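Local coordinates for OxyA protein (Actinoplanes teichomyceticus, PDB 5HH3) that probably acts as a heme-dependent cytochrome P450 peptide cyclase, carrying out phenolic coupling in the biosynthesis of a glycopeptide antibiotic, at residues 286-292 with 309-315; 38-43 with 54-59; 160-165 with 195-199. One frame throughout, in Å; residues are numbered along the deposited sequence.

Interaction 1. Residues 286-292 with 309-315. With HEM (protoporphyrin IX containing Fe), chain G.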
loop_
_atom_site.group_PDB
_atom_site.type_symbol
_atom_site.label_atom_id
_atom_site.label_comp_id
_atom_site.label_asym_id
_atom_site.label_seq_id
_atom_site.Cartn_x
_atom_site.Cartn_y
_atom_site.Cartn_z
ATOM N N GLU B 286 -7.452 4.335 15.608
ATOM C CA GLU B 286 -8.201 5.467 15.074
ATOM C C GLU B 286 -9.185 5.161 13.942
ATOM O O GLU B 286 -10.107 5.960 13.702
ATOM C CB GLU B 286 -7.253 6.569 14.613
ATOM C CG GLU B 286 -6.499 7.281 15.722
ATOM C CD GLU B 286 -5.090 6.734 15.967
ATOM O OE1 GLU B 286 -4.773 5.626 15.470
ATOM O OE2 GLU B 286 -4.293 7.414 16.673
ATOM N N LYS B 287 -8.984 4.056 13.224
ATOM C CA LYS B 287 -9.879 3.708 12.110
ATOM C C LYS B 287 -10.017 2.200 11.925
ATOM O O LYS B 287 -9.186 1.445 12.398
ATOM C CB LYS B 287 -9.393 4.350 10.815
ATOM C CG LYS B 287 -7.951 4.057 10.505
ATOM C CD LYS B 287 -7.527 4.738 9.233
ATOM C CE LYS B 287 -6.033 4.593 9.047
ATOM N NZ LYS B 287 -5.681 3.171 8.762
ATOM N N THR B 288 -11.097 1.791 11.263
ATOM C CA THR B 288 -11.355 0.385 10.971
ATOM C C THR B 288 -10.650 0.040 9.677
ATOM O O THR B 288 -10.255 0.934 8.919
ATOM C CB THR B 288 -12.870 0.124 10.756
ATOM O OG1 THR B 288 -13.386 1.082 9.834
ATOM C CG2 THR B 288 -13.637 0.218 12.043
ATOM N N HIS B 289 -10.519 -1.253 9.398
ATOM C CA HIS B 289 -10.069 -1.696 8.090
ATOM C C HIS B 289 -11.112 -1.245 7.041
ATOM O O HIS B 289 -12.321 -1.334 7.300
ATOM C CB HIS B 289 -9.949 -3.225 8.023
ATOM C CG HIS B 289 -8.903 -3.785 8.926
ATOM N ND1 HIS B 289 -7.567 -3.847 8.571
ATOM C CD2 HIS B 289 -8.983 -4.287 10.181
ATOM C CE1 HIS B 289 -6.875 -4.382 9.565
ATOM N NE2 HIS B 289 -7.714 -4.663 10.548
ATOM N N PRO B 290 -10.653 -0.789 5.859
ATOM C CA PRO B 290 -11.618 -0.436 4.840
ATOM C C PRO B 290 -12.480 -1.602 4.362
ATOM O O PRO B 290 -11.986 -2.729 4.222
ATOM C CB PRO B 290 -10.780 0.120 3.696
ATOM C CG PRO B 290 -9.361 0.036 4.114
ATOM C CD PRO B 290 -9.268 -0.738 5.378
ATOM N N ARG B 291 -13.765 -1.304 4.167
ATOM C CA ARG B 291 -14.756 -2.242 3.710
ATOM C C ARG B 291 -15.099 -1.928 2.239
ATOM O O ARG B 291 -15.155 -0.759 1.871
ATOM C CB ARG B 291 -16.055 -2.086 4.522
ATOM C CG ARG B 291 -15.983 -2.148 6.054
ATOM C CD ARG B 291 -15.593 -3.487 6.529
ATOM N NE ARG B 291 -15.923 -3.784 7.936
ATOM C CZ ARG B 291 -15.081 -3.725 8.973
ATOM N NH1 ARG B 291 -13.854 -3.244 8.820
ATOM N NH2 ARG B 291 -15.496 -4.103 10.185
ATOM N N VAL B 292 -15.365 -2.958 1.422
ATOM C CA VAL B 292 -15.840 -2.754 0.051
ATOM C C VAL B 292 -17.356 -2.885 0.039
ATOM O O VAL B 292 -17.873 -3.835 0.597
ATOM C CB VAL B 292 -15.278 -3.799 -0.940
ATOM C CG1 VAL B 292 -15.689 -3.461 -2.371
ATOM C CG2 VAL B 292 -13.770 -3.867 -0.845
ATOM N N THR B 309 -15.169 1.877 -1.616
ATOM C CA THR B 309 -14.754 1.483 -0.279
ATOM C C THR B 309 -15.096 2.550 0.723
ATOM O O THR B 309 -15.187 3.725 0.380
ATOM C CB THR B 309 -13.237 1.171 -0.203
ATOM O OG1 THR B 309 -12.487 2.368 -0.395
ATOM C CG2 THR B 309 -12.853 0.175 -1.262
ATOM N N VAL B 310 -15.253 2.134 1.973
ATOM C CA VAL B 310 -15.486 3.056 3.081
ATOM C C VAL B 310 -14.567 2.709 4.262
ATOM O O VAL B 310 -14.557 1.565 4.731
ATOM C CB VAL B 310 -16.935 2.973 3.579
ATOM C CG1 VAL B 310 -17.147 3.906 4.779
ATOM C CG2 VAL B 310 -17.912 3.281 2.430
ATOM N N THR B 311 -13.844 3.710 4.749
ATOM C CA THR B 311 -13.012 3.593 5.935
ATOM C C THR B 311 -13.694 4.407 7.013
ATOM O O THR B 311 -14.083 5.567 6.756
ATOM C CB THR B 311 -11.620 4.164 5.642
ATOM O OG1 THR B 311 -11.043 3.448 4.539
ATOM C CG2 THR B 311 -10.707 4.087 6.872
ATOM N N CYS B 312 -13.882 3.819 8.190
ATOM C CA CYS B 312 -14.575 4.504 9.277
ATOM C C CYS B 312 -13.577 5.116 10.267
ATOM O O CYS B 312 -12.674 4.412 10.742
ATOM C CB CYS B 312 -15.517 3.564 10.006
ATOM S SG CYS B 312 -16.812 2.878 8.958
ATOM N N SER B 313 -13.742 6.422 10.548
ATOM C CA SER B 313 -12.931 7.130 11.518
ATOM C C SER B 313 -13.565 7.047 12.925
ATOM O O SER B 313 -14.446 7.847 13.315
ATOM C CB SER B 313 -12.733 8.582 11.099
ATOM O OG SER B 313 -11.889 9.272 11.999
ATOM N N LEU B 314 -13.063 6.088 13.691
ATOM C CA LEU B 314 -13.409 5.924 15.089
ATOM C C LEU B 314 -12.950 7.129 15.902
ATOM O O LEU B 314 -13.651 7.553 16.818
ATOM C CB LEU B 314 -12.813 4.635 15.652
ATOM C CG LEU B 314 -13.093 3.320 14.919
ATOM C CD1 LEU B 314 -12.483 2.129 15.660
ATOM C CD2 LEU B 314 -14.589 3.131 14.749
ATOM N N LEU B 315 -11.795 7.692 15.560
ATOM C CA LEU B 315 -11.335 8.944 16.178
ATOM C C LEU B 315 -12.378 10.061 15.967
ATOM O O LEU B 315 -12.818 10.692 16.952
ATOM C CB LEU B 315 -9.972 9.345 15.617
ATOM C CG LEU B 315 -9.316 10.623 16.171
ATOM C CD1 LEU B 315 -9.090 10.505 17.644
ATOM C CD2 LEU B 315 -8.000 10.899 15.486
HETATM C CHA HEM G . -11.077 -6.182 16.105
HETATM C CHB HEM G . -8.627 -8.956 19.241
HETATM C CHC HEM G . -7.486 -4.988 21.817
HETATM C CHD HEM G . -9.995 -2.272 18.724
HETATM C C1A HEM G . -10.484 -7.257 16.723
HETATM C C2A HEM G . -10.483 -8.579 16.195
HETATM C C3A HEM G . -9.806 -9.361 17.081
HETATM C C4A HEM G . -9.377 -8.531 18.155
HETATM C CMA HEM G . -9.529 -10.838 16.945
HETATM C CAA HEM G . -11.134 -9.022 14.900
HETATM C CBA HEM G . -12.586 -9.403 15.186
HETATM C CGA HEM G . -13.374 -9.839 13.961
HETATM O O1A HEM G . -13.047 -9.500 12.797
HETATM O O2A HEM G . -14.402 -10.551 14.112
HETATM C C1B HEM G . -8.079 -8.115 20.229
HETATM C C2B HEM G . -7.258 -8.568 21.318
HETATM C C3B HEM G . -6.924 -7.454 22.058
HETATM C C4B HEM G . -7.581 -6.309 21.370
HETATM C CMB HEM G . -6.842 -9.995 21.606
HETATM C CAB HEM G . -6.137 -7.307 23.309
HETATM C CBB HEM G . -5.670 -8.285 24.090
HETATM C C1C HEM G . -8.048 -3.872 21.210
HETATM C C2C HEM G . -7.931 -2.542 21.667
HETATM C C3C HEM G . -8.653 -1.748 20.766
HETATM C C4C HEM G . -9.205 -2.637 19.780
HETATM C CMC HEM G . -7.153 -2.080 22.886
HETATM C CAC HEM G . -8.885 -0.281 20.760
HETATM C CBC HEM G . -8.487 0.593 21.680
HETATM C C1D HEM G . -10.470 -3.169 17.768
HETATM C C2D HEM G . -11.272 -2.685 16.622
HETATM C C3D HEM G . -11.575 -3.766 15.889
HETATM C C4D HEM G . -10.949 -4.900 16.601
HETATM C CMD HEM G . -11.693 -1.277 16.267
HETATM C CAD HEM G . -12.393 -3.758 14.605
HETATM C CBD HEM G . -11.586 -3.451 13.334
HETATM C CGD HEM G . -12.493 -3.459 12.093
HETATM O O1D HEM G . -12.050 -3.276 10.945
HETATM O O2D HEM G . -13.718 -3.635 12.148
HETATM N NA HEM G . -9.817 -7.244 17.932
HETATM N NB HEM G . -8.255 -6.793 20.330
HETATM N NC HEM G . -8.849 -3.913 20.104
HETATM N ND HEM G . -10.331 -4.509 17.735
HETATM FE FE HEM G . -9.349 -5.606 18.980
HETATM O O HOH W 1 -14.256 0.644 7.352
HETATM O O HOH W 2 -7.674 -5.511 17.712
#
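Glu-286, Thr-288 and Thr-311 bury some of the largest areas in this contact, in which a largely extended segment runs antiparallel to strand 309-312. The carbonyl of Glu-286 meets the first turn of helix 314-318: its O accepts from Leu-315 N at 3.0 Å. The two side chains lie alongside, Glu-286 CG being 3.9 Å from Leu-315 CD2, while the carboxylate is held elsewhere, by a salt bridge to Arg-22 and a hydrogen bond from Phe-388 N. Ser-313, the N-cap of this helix, caps Ala-316 N, and its OG is also hydrogen-bonded to His-20 NE2.

Thr-288 is held twice. Its N donates in the carbonyl plane to Cys-312 O (3.1 Å), and OG1, set between the backbone N and the carbonyl carbon (chi1 49°), donates to a water at 2.7 Å. The water in turn donates hydrogen bonds to His-289 O and Val-310 O, bridging the two segments. Thr-311 splits its branches: OG1 lies 3.4 Å from Pro-290 CB, side by side with the ring, whereas CG2 packs against Lys-287 CD. Regular antiparallel pairing takes over with Arg-291 and Val-310, a hydrogen-bonded pair.

Segment 286-292 also offers donors to one heme propionate. His-289 N reaches O1D at 3.0 Å; the Arg-291 guanidinium meets the carboxylate edge-on, NH1 to O1D at 2.8 Å and almost straight (175°), NH2 to O2D at 2.7 Å. NH1 also bonds to His-289 O, which should help fix the guanidinium's rotation. Such propionate anchoring, from the loop and strand that follow the K helix, is characteristic of the cytochrome P450 heme pocket.

Interaction 2. Residues 38-43 with 54-59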
loop_
_atom_site.group_PDB
_atom_site.type_symbol
_atom_site.label_atom_id
_atom_site.label_comp_id
_atom_site.label_asym_id
_atom_site.label_seq_id
_atom_site.Cartn_x
_atom_site.Cartn_y
_atom_site.Cartn_z
ATOM N N GLY B 38 -19.365 17.043 6.658
ATOM C CA GLY B 38 -20.561 16.186 6.718
ATOM C C GLY B 38 -20.141 14.820 7.258
ATOM O O GLY B 38 -18.981 14.648 7.620
ATOM N N PRO B 39 -21.069 13.856 7.327
ATOM C CA PRO B 39 -20.773 12.548 7.915
ATOM C C PRO B 39 -19.953 11.594 7.011
ATOM O O PRO B 39 -19.426 10.595 7.498
ATOM C CB PRO B 39 -22.164 11.977 8.205
ATOM C CG PRO B 39 -23.061 12.637 7.212
ATOM C CD PRO B 39 -22.508 14.026 7.072
ATOM N N LEU B 40 -19.843 11.918 5.727
ATOM C CA LEU B 40 -19.160 11.079 4.745
ATOM C C LEU B 40 -18.485 11.963 3.699
ATOM O O LEU B 40 -19.162 12.777 3.089
ATOM C CB LEU B 40 -20.206 10.186 4.060
ATOM C CG LEU B 40 -19.697 9.047 3.202
ATOM C CD1 LEU B 40 -19.071 7.936 4.023
ATOM C CD2 LEU B 40 -20.794 8.463 2.328
ATOM N N THR B 41 -17.180 11.811 3.486
ATOM C CA THR B 41 -16.439 12.558 2.446
ATOM C C THR B 41 -15.582 11.611 1.581
ATOM O O THR B 41 -15.354 10.462 1.937
ATOM C CB THR B 41 -15.524 13.640 3.063
ATOM O OG1 THR B 41 -14.639 13.044 4.036
ATOM C CG2 THR B 41 -16.361 14.700 3.759
ATOM N N THR B 42 -15.123 12.093 0.433
ATOM C CA THR B 42 -14.303 11.280 -0.462
ATOM C C THR B 42 -12.825 11.445 -0.135
ATOM O O THR B 42 -12.355 12.545 0.126
ATOM C CB THR B 42 -14.487 11.656 -1.917
ATOM O OG1 THR B 42 -14.173 13.025 -2.057
ATOM C CG2 THR B 42 -15.904 11.465 -2.365
ATOM N N LEU B 43 -12.108 10.326 -0.138
ATOM C CA LEU B 43 -10.667 10.330 -0.143
ATOM C C LEU B 43 -10.170 10.441 -1.548
ATOM O O LEU B 43 -9.192 11.137 -1.808
ATOM C CB LEU B 43 -10.124 9.053 0.492
ATOM C CG LEU B 43 -10.428 8.860 1.963
ATOM C CD1 LEU B 43 -10.041 7.447 2.399
ATOM C CD2 LEU B 43 -9.693 9.922 2.763
ATOM N N ALA B 54 -13.132 5.943 -2.895
ATOM C CA ALA B 54 -12.789 5.618 -1.532
ATOM C C ALA B 54 -13.327 6.733 -0.642
ATOM O O ALA B 54 -13.021 7.926 -0.845
ATOM C CB ALA B 54 -11.295 5.479 -1.392
ATOM N N TRP B 55 -14.176 6.338 0.298
ATOM C CA TRP B 55 -14.868 7.240 1.186
ATOM C C TRP B 55 -14.345 7.105 2.618
ATOM O O TRP B 55 -13.875 6.032 3.031
ATOM C CB TRP B 55 -16.352 6.881 1.248
ATOM C CG TRP B 55 -17.127 6.884 -0.018
ATOM C CD1 TRP B 55 -17.351 5.820 -0.843
ATOM C CD2 TRP B 55 -17.872 7.985 -0.565
ATOM N NE1 TRP B 55 -18.154 6.197 -1.889
ATOM C CE2 TRP B 55 -18.519 7.515 -1.725
ATOM C CE3 TRP B 55 -18.064 9.323 -0.179
ATOM C CZ2 TRP B 55 -19.336 8.324 -2.513
ATOM C CZ3 TRP B 55 -18.926 10.151 -0.990
ATOM C CH2 TRP B 55 -19.526 9.639 -2.125
ATOM N N LEU B 56 -14.475 8.195 3.367
ATOM C CA LEU B 56 -14.195 8.225 4.795
ATOM C C LEU B 56 -15.479 8.566 5.513
ATOM O O LEU B 56 -16.047 9.614 5.235
ATOM C CB LEU B 56 -13.147 9.296 5.107
ATOM C CG LEU B 56 -12.726 9.474 6.566
ATOM C CD1 LEU B 56 -11.857 8.304 7.012
ATOM C CD2 LEU B 56 -11.962 10.781 6.734
ATOM N N ALA B 57 -15.921 7.705 6.422
ATOM C CA ALA B 57 -17.109 7.956 7.267
ATOM C C ALA B 57 -16.621 8.494 8.602
ATOM O O ALA B 57 -15.794 7.850 9.247
ATOM C CB ALA B 57 -17.901 6.672 7.496
ATOM N N THR B 58 -17.118 9.672 8.982
ATOM C CA THR B 58 -16.770 10.333 10.231
ATOM C C THR B 58 -17.954 10.503 11.195
ATOM O O THR B 58 -17.720 10.706 12.391
ATOM C CB THR B 58 -16.158 11.743 9.977
ATOM O OG1 THR B 58 -17.071 12.552 9.229
ATOM C CG2 THR B 58 -14.851 11.665 9.207
ATOM N N GLY B 59 -19.190 10.479 10.677
ATOM C CA GLY B 59 -20.395 10.622 11.487
ATOM C C GLY B 59 -20.655 9.373 12.311
ATOM O O GLY B 59 -20.527 8.244 11.809
HETATM O O HOH W 3 -18.557 14.108 10.680
HETATM O O HOH W 4 -16.236 13.351 6.736
#
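Pro-39 O begins the backbone bonding by taking two donors: Gly-59 N, in the carbonyl plane on a lone pair (3.2 Å), and Thr-58 N, above that plane (2.9 Å). Thr-41 and Leu-56 then form a hydrogen-bonded antiparallel pair, with Leu-56 N to Thr-41 O at 2.8 Å, and Leu-43 N to Ala-54 O closes the series at 2.7 Å.

Apolar contacts centre on the indole of Trp-55. With CG anti to the carbonyl carbon (chi1 -58°), the ring stands between two side chains of the opposite strand and receives a CH-pi contact on each face: Leu-40 CD2 lies 4.2 Å from the centroid of the six-membered ring and Thr-42 CG2 4.0 Å. Leu-40 CD1 also touches Ala-57 CB. On the other side of the sheet Thr-41 and Leu-56 lie alongside each other, against Leu-34 of helix 29-37.

Water links polar groups at the Gly-38 end of the contact. One molecule joins Gly-38 O, Thr-41 OG1 and Thr-58 OG1, the last at 2.7 Å; a second spans Gly-38 O and Thr-58 OG1. Elsewhere, Trp-55 NE1 is hydrogen-bonded to Asp-308 OD2. Strands 40-45 and 53-57 make a beta hairpin at the edge of the main P450 beta-sheet.

Interaction 3. Residues 160-165 with 195-199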
loop_
_atom_site.group_PDB
_atom_site.type_symbol
_atom_site.label_atom_id
_atom_site.label_comp_id
_atom_site.label_asym_id
_atom_site.label_seq_id
_atom_site.Cartn_x
_atom_site.Cartn_y
_atom_site.Cartn_z
ATOM N N GLY B 160 -1.762 -18.992 28.520
ATOM C CA GLY B 160 -1.215 -20.088 29.284
ATOM C C GLY B 160 0.229 -20.418 28.928
ATOM O O GLY B 160 0.668 -21.541 29.171
ATOM N N ILE B 161 0.979 -19.469 28.361
ATOM C CA ILE B 161 2.405 -19.710 28.109
ATOM C C ILE B 161 3.101 -19.673 29.489
ATOM O O ILE B 161 2.910 -18.711 30.219
ATOM C CB ILE B 161 3.044 -18.649 27.170
ATOM C CG1 ILE B 161 2.229 -18.409 25.881
ATOM C CG2 ILE B 161 4.473 -19.041 26.814
ATOM C CD1 ILE B 161 1.911 -19.658 25.096
ATOM N N PRO B 162 3.873 -20.725 29.864
ATOM C CA PRO B 162 4.584 -20.632 31.141
ATOM C C PRO B 162 5.557 -19.470 31.155
ATOM O O PRO B 162 6.105 -19.120 30.106
ATOM C CB PRO B 162 5.322 -21.977 31.248
ATOM C CG PRO B 162 4.515 -22.916 30.430
ATOM C CD PRO B 162 3.970 -22.085 29.295
ATOM N N ARG B 163 5.748 -18.875 32.333
ATOM C CA ARG B 163 6.569 -17.673 32.490
ATOM C C ARG B 163 7.982 -17.800 31.934
ATOM O O ARG B 163 8.496 -16.866 31.325
ATOM C CB ARG B 163 6.633 -17.268 33.965
ATOM C CG ARG B 163 5.331 -16.678 34.475
ATOM C CD ARG B 163 5.127 -15.303 33.892
ATOM N NE ARG B 163 3.899 -14.657 34.320
ATOM C CZ ARG B 163 3.769 -13.822 35.355
ATOM N NH1 ARG B 163 4.786 -13.538 36.167
ATOM N NH2 ARG B 163 2.585 -13.273 35.593
ATOM N N ASP B 164 8.584 -18.963 32.135
ATOM C CA ASP B 164 9.930 -19.270 31.624
ATOM C C ASP B 164 10.062 -19.144 30.109
ATOM O O ASP B 164 11.137 -18.803 29.613
ATOM C CB ASP B 164 10.346 -20.687 32.040
ATOM C CG ASP B 164 10.760 -20.783 33.503
ATOM O OD1 ASP B 164 10.707 -19.756 34.230
ATOM O OD2 ASP B 164 11.155 -21.900 33.927
ATOM N N ASP B 165 8.973 -19.426 29.387
ATOM C CA ASP B 165 8.970 -19.432 27.918
ATOM C C ASP B 165 8.624 -18.101 27.285
ATOM O O ASP B 165 8.919 -17.903 26.110
ATOM C CB ASP B 165 7.976 -20.477 27.393
ATOM C CG ASP B 165 8.351 -21.906 27.761
ATOM O OD1 ASP B 165 9.553 -22.219 27.921
ATOM O OD2 ASP B 165 7.419 -22.734 27.859
ATOM N N TYR B 195 6.833 -24.353 18.785
ATOM C CA TYR B 195 6.356 -24.217 20.158
ATOM C C TYR B 195 4.820 -24.367 20.203
ATOM O O TYR B 195 4.301 -25.199 20.947
ATOM C CB TYR B 195 6.797 -22.881 20.766
ATOM C CG TYR B 195 6.490 -22.774 22.243
ATOM C CD1 TYR B 195 5.225 -22.396 22.672
ATOM C CD2 TYR B 195 7.453 -23.079 23.214
ATOM C CE1 TYR B 195 4.917 -22.301 24.012
ATOM C CE2 TYR B 195 7.150 -22.988 24.569
ATOM C CZ TYR B 195 5.871 -22.589 24.952
ATOM O OH TYR B 195 5.498 -22.481 26.259
ATOM N N MET B 196 4.109 -23.600 19.381
ATOM C CA MET B 196 2.633 -23.628 19.387
ATOM C C MET B 196 2.040 -24.987 18.993
ATOM O O MET B 196 1.051 -25.426 19.585
ATOM C CB MET B 196 2.058 -22.536 18.481
ATOM C CG MET B 196 2.359 -21.112 18.921
ATOM S SD MET B 196 1.971 -20.687 20.636
ATOM C CE MET B 196 0.333 -21.391 20.746
ATOM N N ASN B 197 2.650 -25.656 18.015
ATOM C CA ASN B 197 2.210 -26.992 17.615
ATOM C C ASN B 197 2.297 -28.006 18.752
ATOM O O ASN B 197 1.417 -28.849 18.884
ATOM C CB ASN B 197 3.013 -27.502 16.416
ATOM C CG ASN B 197 2.692 -26.758 15.125
ATOM O OD1 ASN B 197 1.696 -26.043 15.020
ATOM N ND2 ASN B 197 3.545 -26.940 14.127
ATOM N N LYS B 198 3.340 -27.919 19.574
ATOM C CA LYS B 198 3.443 -28.770 20.775
ATOM C C LYS B 198 2.351 -28.425 21.783
ATOM O O LYS B 198 1.658 -29.314 22.284
ATOM C CB LYS B 198 4.819 -28.643 21.439
ATOM C CG LYS B 198 5.918 -29.349 20.671
ATOM C CD LYS B 198 7.282 -28.999 21.231
ATOM C CE LYS B 198 8.387 -29.643 20.412
ATOM N NZ LYS B 198 9.719 -29.103 20.792
ATOM N N MET B 199 2.210 -27.132 22.058
ATOM C CA MET B 199 1.176 -26.617 22.957
ATOM C C MET B 199 -0.237 -27.052 22.555
ATOM O O MET B 199 -1.051 -27.407 23.411
ATOM C CB MET B 199 1.242 -25.099 22.995
ATOM C CG MET B 199 0.155 -24.455 23.832
ATOM S SD MET B 199 0.666 -22.864 24.507
ATOM C CE MET B 199 1.731 -23.441 25.827
#
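Tyr-195 OH donates a short hydrogen bond, 2.5 Å, to Asp-165 OD2. The oxygen sits at the edge of the phenol, in the ring plane, yet the hydroxyl meets the carboxylate on its anti side and 33° out of the carboxylate plane; the two flat groups are turned 79° to each other, close to perpendicular. Tyr-195 reaches this position because CG is anti to the backbone N (chi1 -172°), which carries the hydroxyl across to Asp-165. So close a donor would probably help Asp-165 remain ionised.

The hydroxyl is also walled in by carbon: Pro-162 CD approaches it to 3.4 Å and Ile-161 CG2 to 3.6 Å. These residues form the short link between two helices. Helix 142-159 is followed by Gly-160, whose positive phi and two bonds back into the last turn make a Schellman motif, and helix 163-178 starts three residues later. In the P450 fold the order of helices identifies the pair as E and F, with 182-205 as G, so the contact sets the E-F junction against the G helix.

The rest of the packing is apolar. Ile-161 CD1 touches Met-199 SD at 3.5 Å, the two side chains crossing at about a right angle, and lies 4.1 Å from Tyr-195 CE1. The methionine bends at its last torsion, and its CE comes 4.3 Å from Pro-162 CD, while Phe-212 of helix 211-219 packs against Met-199 from outside the two segments.

Interactions 1 and 2 are neighbouring parts of one sheet, their centres about 9 Å apart. Strands 53-57 and 309-312 run parallel and join them: Thr-309 O lies 2.8 Å from Trp-55 N, and Ser-313 N lies 2.8 Å from Ala-57 O, both probable hydrogen bonds. Interaction 1 holds the propionate directly, whereas the hairpin of interaction 2 is one strand further out, the side chain of Ala-57 being about 9 Å from that of Arg-291. Interaction 3 belongs to the helical part of the fold, beyond the chain's centre, about 35 Å from interaction 1 and about 44 Å from interaction 2, centre to centre. Even so, the side chain of Ile-161 is about 13 Å from a bound heme.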